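Aldehyde dehydrogenase (Anabaena variabilis, PDB 4H7N) is probably an NAD-dependent aldehyde dehydrogenase that oxidises aldehydes to carboxylic acids. Local coordinates at the interface of chains A and B. Numbering follows the deposited sequence. Chains: chain A/B, Aldehyde dehydrogenase.

Contact 1: the interface of chains A and B. Residues chain A 219-220, 223; chain B 219-220, 223.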
# COMPACT_ATOMS: atom_id res chain seq x y z
N ALA A 219 5.52 8.20 -7.94
CA ALA A 219 5.64 6.76 -7.61
C ALA A 219 7.08 6.34 -7.60
O ALA A 219 7.57 5.63 -6.69
CB ALA A 219 4.88 5.90 -8.64
N GLU A 220 7.77 6.72 -8.66
CA GLU A 220 9.16 6.29 -8.82
C GLU A 220 10.06 6.96 -7.79
O GLU A 220 10.85 6.30 -7.21
CB GLU A 220 9.67 6.54 -10.26
CG GLU A 220 8.96 5.67 -11.30
CD GLU A 220 9.22 6.09 -12.76
OE1 GLU A 220 10.34 6.56 -13.04
OE2 GLU A 220 8.31 5.92 -13.62
N ALA A 223 9.43 5.36 -4.38
CA ALA A 223 10.05 4.04 -4.30
C ALA A 223 11.55 4.16 -4.02
O ALA A 223 12.07 3.39 -3.23
CB ALA A 223 9.80 3.22 -5.57
N ALA B 219 11.31 -2.61 -5.62
CA ALA B 219 10.43 -1.45 -5.38
C ALA B 219 10.47 -0.48 -6.50
O ALA B 219 9.41 0.07 -6.93
CB ALA B 219 10.81 -0.72 -4.09
N GLU B 220 11.68 -0.17 -6.95
CA GLU B 220 11.83 0.81 -8.02
C GLU B 220 11.28 0.29 -9.35
O GLU B 220 10.61 1.01 -10.09
CB GLU B 220 13.31 1.28 -8.09
CG GLU B 220 13.70 2.06 -6.83
CD GLU B 220 15.22 2.26 -6.67
OE1 GLU B 220 15.89 2.44 -7.70
OE2 GLU B 220 15.75 2.27 -5.52
N ALA B 223 7.33 0.27 -9.16
CA ALA B 223 6.86 1.64 -9.35
C ALA B 223 6.95 2.14 -10.83
O ALA B 223 6.01 2.70 -11.34
CB ALA B 223 7.59 2.56 -8.41
O HOH W 1 14.50 2.14 -2.96
O HOH W 2 5.52 4.65 -13.06
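A:Ala223 and B:Ala223 meet tip to tip across the two-fold axis. Their CB methyls are 3.7 Å apart. Both residues lie on helix 212-225, and the two copies of this helix run nearly antiparallel. The alanines have the most surface buried in this patch, 46 Å² in A:Ala223 and 43 Å² in B:Ala223. With no side chain beyond CB, they let the helix backbones come close, and the CA atoms of A:Ala223 and B:Ala223 are 6.4 Å apart.

Each methyl also presses on the backbone of the opposite helix. A:Ala223 CB is 3.4 Å from the carbonyl oxygen O of B:Ala219. In the twin contact B:Ala223 CB meets O of A:Ala219. The methyl further packs against the CA of the opposite Glu220, 4.0 Å from A:Ala223 CB to B:Glu220 CA. Each alanine methyl thus sits against one turn of the partner helix. These are packing contacts, and the polar atoms of the two helices do not bond directly to each other here.

The glutamates border the alanine core. CG of A:Glu220 is anti to its own carbonyl carbon (chi1 -66°), and the chain beyond is extended. It runs alongside B:Ala223, with CG near the carbonyl group of that residue. The carboxylate therefore ends past the methyl contact, where a water links it to the partner backbone. B:Glu220 has nearly the same torsions and takes the same course beside A:Ala223, by the two-fold.

Two symmetry-related water bridges flank the methyls. They join a side chain of one subunit to the backbone of the other and add polar links to a mainly apolar patch. In ALDH-family enzymes this helix follows the nucleotide-binding strand and loop, so the packing probably steadies that region. Water 1 lies 2.7 Å from O of A:Ala223 and 2.9 Å from the carboxylate oxygen OE2 of B:Glu220.

Contact 2: the interface of chains A and B. Residues chain A 113-115, 118, 460, 470; chain B 420, 423, 427, 429.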
# COMPACT_ATOMS: atom_id res chain seq x y z
N THR A 113 -4.70 -16.21 21.53
CA THR A 113 -4.19 -16.78 20.29
C THR A 113 -4.46 -18.26 20.34
O THR A 113 -4.98 -18.73 21.31
CB THR A 113 -2.67 -16.58 20.18
OG1 THR A 113 -2.00 -17.37 21.18
CG2 THR A 113 -2.32 -15.10 20.34
N SER A 114 -4.04 -18.99 19.31
CA SER A 114 -4.13 -20.43 19.27
C SER A 114 -3.22 -21.10 20.27
O SER A 114 -3.25 -22.31 20.40
CB SER A 114 -3.75 -20.94 17.89
OG SER A 114 -2.41 -20.58 17.56
N ILE A 115 -2.39 -20.34 20.98
CA ILE A 115 -1.55 -20.94 22.01
C ILE A 115 -1.97 -20.40 23.38
O ILE A 115 -2.04 -19.19 23.57
CB ILE A 115 -0.07 -20.68 21.68
CG1 ILE A 115 0.24 -21.27 20.30
CG2 ILE A 115 0.85 -21.26 22.74
CD1 ILE A 115 1.69 -21.30 19.96
N ILE A 118 0.28 -17.75 25.17
CA ILE A 118 0.65 -16.58 24.42
C ILE A 118 -0.58 -15.70 24.18
O ILE A 118 -1.57 -16.13 23.53
CB ILE A 118 1.25 -16.89 23.01
CG1 ILE A 118 2.45 -17.86 23.06
CG2 ILE A 118 1.67 -15.61 22.30
CD1 ILE A 118 3.65 -17.37 23.85
N LEU A 460 3.25 -9.99 21.15
CA LEU A 460 2.96 -11.36 21.53
C LEU A 460 3.61 -11.65 22.87
O LEU A 460 4.82 -11.60 23.00
CB LEU A 460 3.47 -12.32 20.47
CG LEU A 460 2.73 -12.21 19.15
CD1 LEU A 460 3.49 -12.83 17.98
CD2 LEU A 460 1.34 -12.85 19.29
N TRP A 470 9.09 -25.50 21.74
CA TRP A 470 9.95 -25.46 20.56
C TRP A 470 11.40 -25.05 20.83
O TRP A 470 12.25 -25.19 19.95
CB TRP A 470 9.35 -24.54 19.49
CG TRP A 470 8.89 -23.21 19.97
CD1 TRP A 470 9.63 -22.07 20.06
CD2 TRP A 470 7.59 -22.87 20.45
NE1 TRP A 470 8.87 -21.04 20.57
CE2 TRP A 470 7.60 -21.49 20.78
CE3 TRP A 470 6.40 -23.60 20.62
CZ2 TRP A 470 6.48 -20.81 21.28
CZ3 TRP A 470 5.28 -22.94 21.13
CH2 TRP A 470 5.33 -21.55 21.46
N ASP B 420 9.60 -13.42 25.77
CA ASP B 420 9.87 -14.45 24.82
C ASP B 420 10.58 -13.78 23.61
O ASP B 420 10.66 -12.57 23.53
CB ASP B 420 8.58 -15.13 24.38
CG ASP B 420 8.78 -16.60 24.01
OD1 ASP B 420 9.87 -16.95 23.48
OD2 ASP B 420 7.83 -17.39 24.19
N LEU B 423 8.71 -14.84 18.39
CA LEU B 423 7.44 -15.57 18.39
C LEU B 423 6.77 -15.61 17.03
O LEU B 423 6.07 -16.59 16.73
CB LEU B 423 6.47 -15.04 19.47
CG LEU B 423 6.78 -15.52 20.89
CD1 LEU B 423 5.88 -14.83 21.92
CD2 LEU B 423 6.59 -17.03 20.91
N MSE B 427 4.31 -18.47 15.10
CA MSE B 427 2.86 -18.33 15.06
C MSE B 427 2.41 -17.31 14.07
O MSE B 427 3.17 -16.43 13.68
CB MSE B 427 2.37 -18.12 16.48
CG MSE B 427 2.72 -16.85 17.19
SE MSE B 427 2.68 -17.25 19.15
CE MSE B 427 0.72 -17.42 19.33
N GLU B 429 -0.44 -15.34 14.31
CA GLU B 429 -1.34 -14.28 14.75
C GLU B 429 -0.60 -12.95 14.92
O GLU B 429 0.60 -12.92 15.16
CB GLU B 429 -2.03 -14.67 16.05
CG GLU B 429 -2.92 -15.90 15.96
CD GLU B 429 -2.25 -17.18 16.48
OE1 GLU B 429 -0.99 -17.36 16.31
OE2 GLU B 429 -3.02 -17.99 17.06
O HOH W 3 10.20 -18.49 21.45
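The indole of A:Trp470 points the CZ2 corner of its six-membered ring at B:Leu423. CD2 of the leucine is 3.8 Å from CZ2, and the two side chains cross at about a right angle. Water 3 lies at the ring edge, in plane, and links NE1 of A:Trp470 to the carboxylate oxygen OD1 of B:Asp420.

The other flat group is the carboxylate of B:Glu429. Its OE2 takes two hydrogen bonds from A:Ser114. The hydroxyl OG meets the syn lone pair at 2.7 Å. The backbone N approaches on the syn side, 30° out of the carboxylate plane, along a nearly straight bond (169° at H). The double grip should fix the carboxylate.

B:Met427, a selenomethionine, buries 81 Å². Its chain bends at chi3 (-72°) and brings CE to A:Thr113, 3.3 Å from OG1. CE also packs 3.6 Å from CG2 of A:Ile118, and A:Ile115 adds further apolar contact. OG1 of A:Thr113 donates to O of A:Ile118 and accepts from N of A:Ile115. These bonds probably hold the loop against which the methyl packs. B:Leu423 CD1 lies 3.8 Å from CB of A:Leu460 and meets A:Ile118 CD1 tip to tip.

These contacts hold loop 113-115, strands 118-126 and 454-462, and the C-terminal A:Trp470 of one subunit on the 420-429 segment of the other, probably helping to stabilise the dimer of the deposited assembly.

Contacts 1 and 2 have C-alpha centres about 35 Å apart and share no residue. Contact 1 joins the two copies of helix 212-225 at the two-fold axis and may steady the nearby coenzyme-binding part of the fold. In contact 2, away from the axis and repeated with the chains exchanged, an arm built on strands 118-126 and 454-462 reaches onto the partner's body. The centre of contact 1 is about 14 Å from the predicted active-site residue A:Glu232, that of contact 2 about 37 Å. The assembly fits the family's common dimer unit, from which tetramers are also built; the structure alone does not show the solution state.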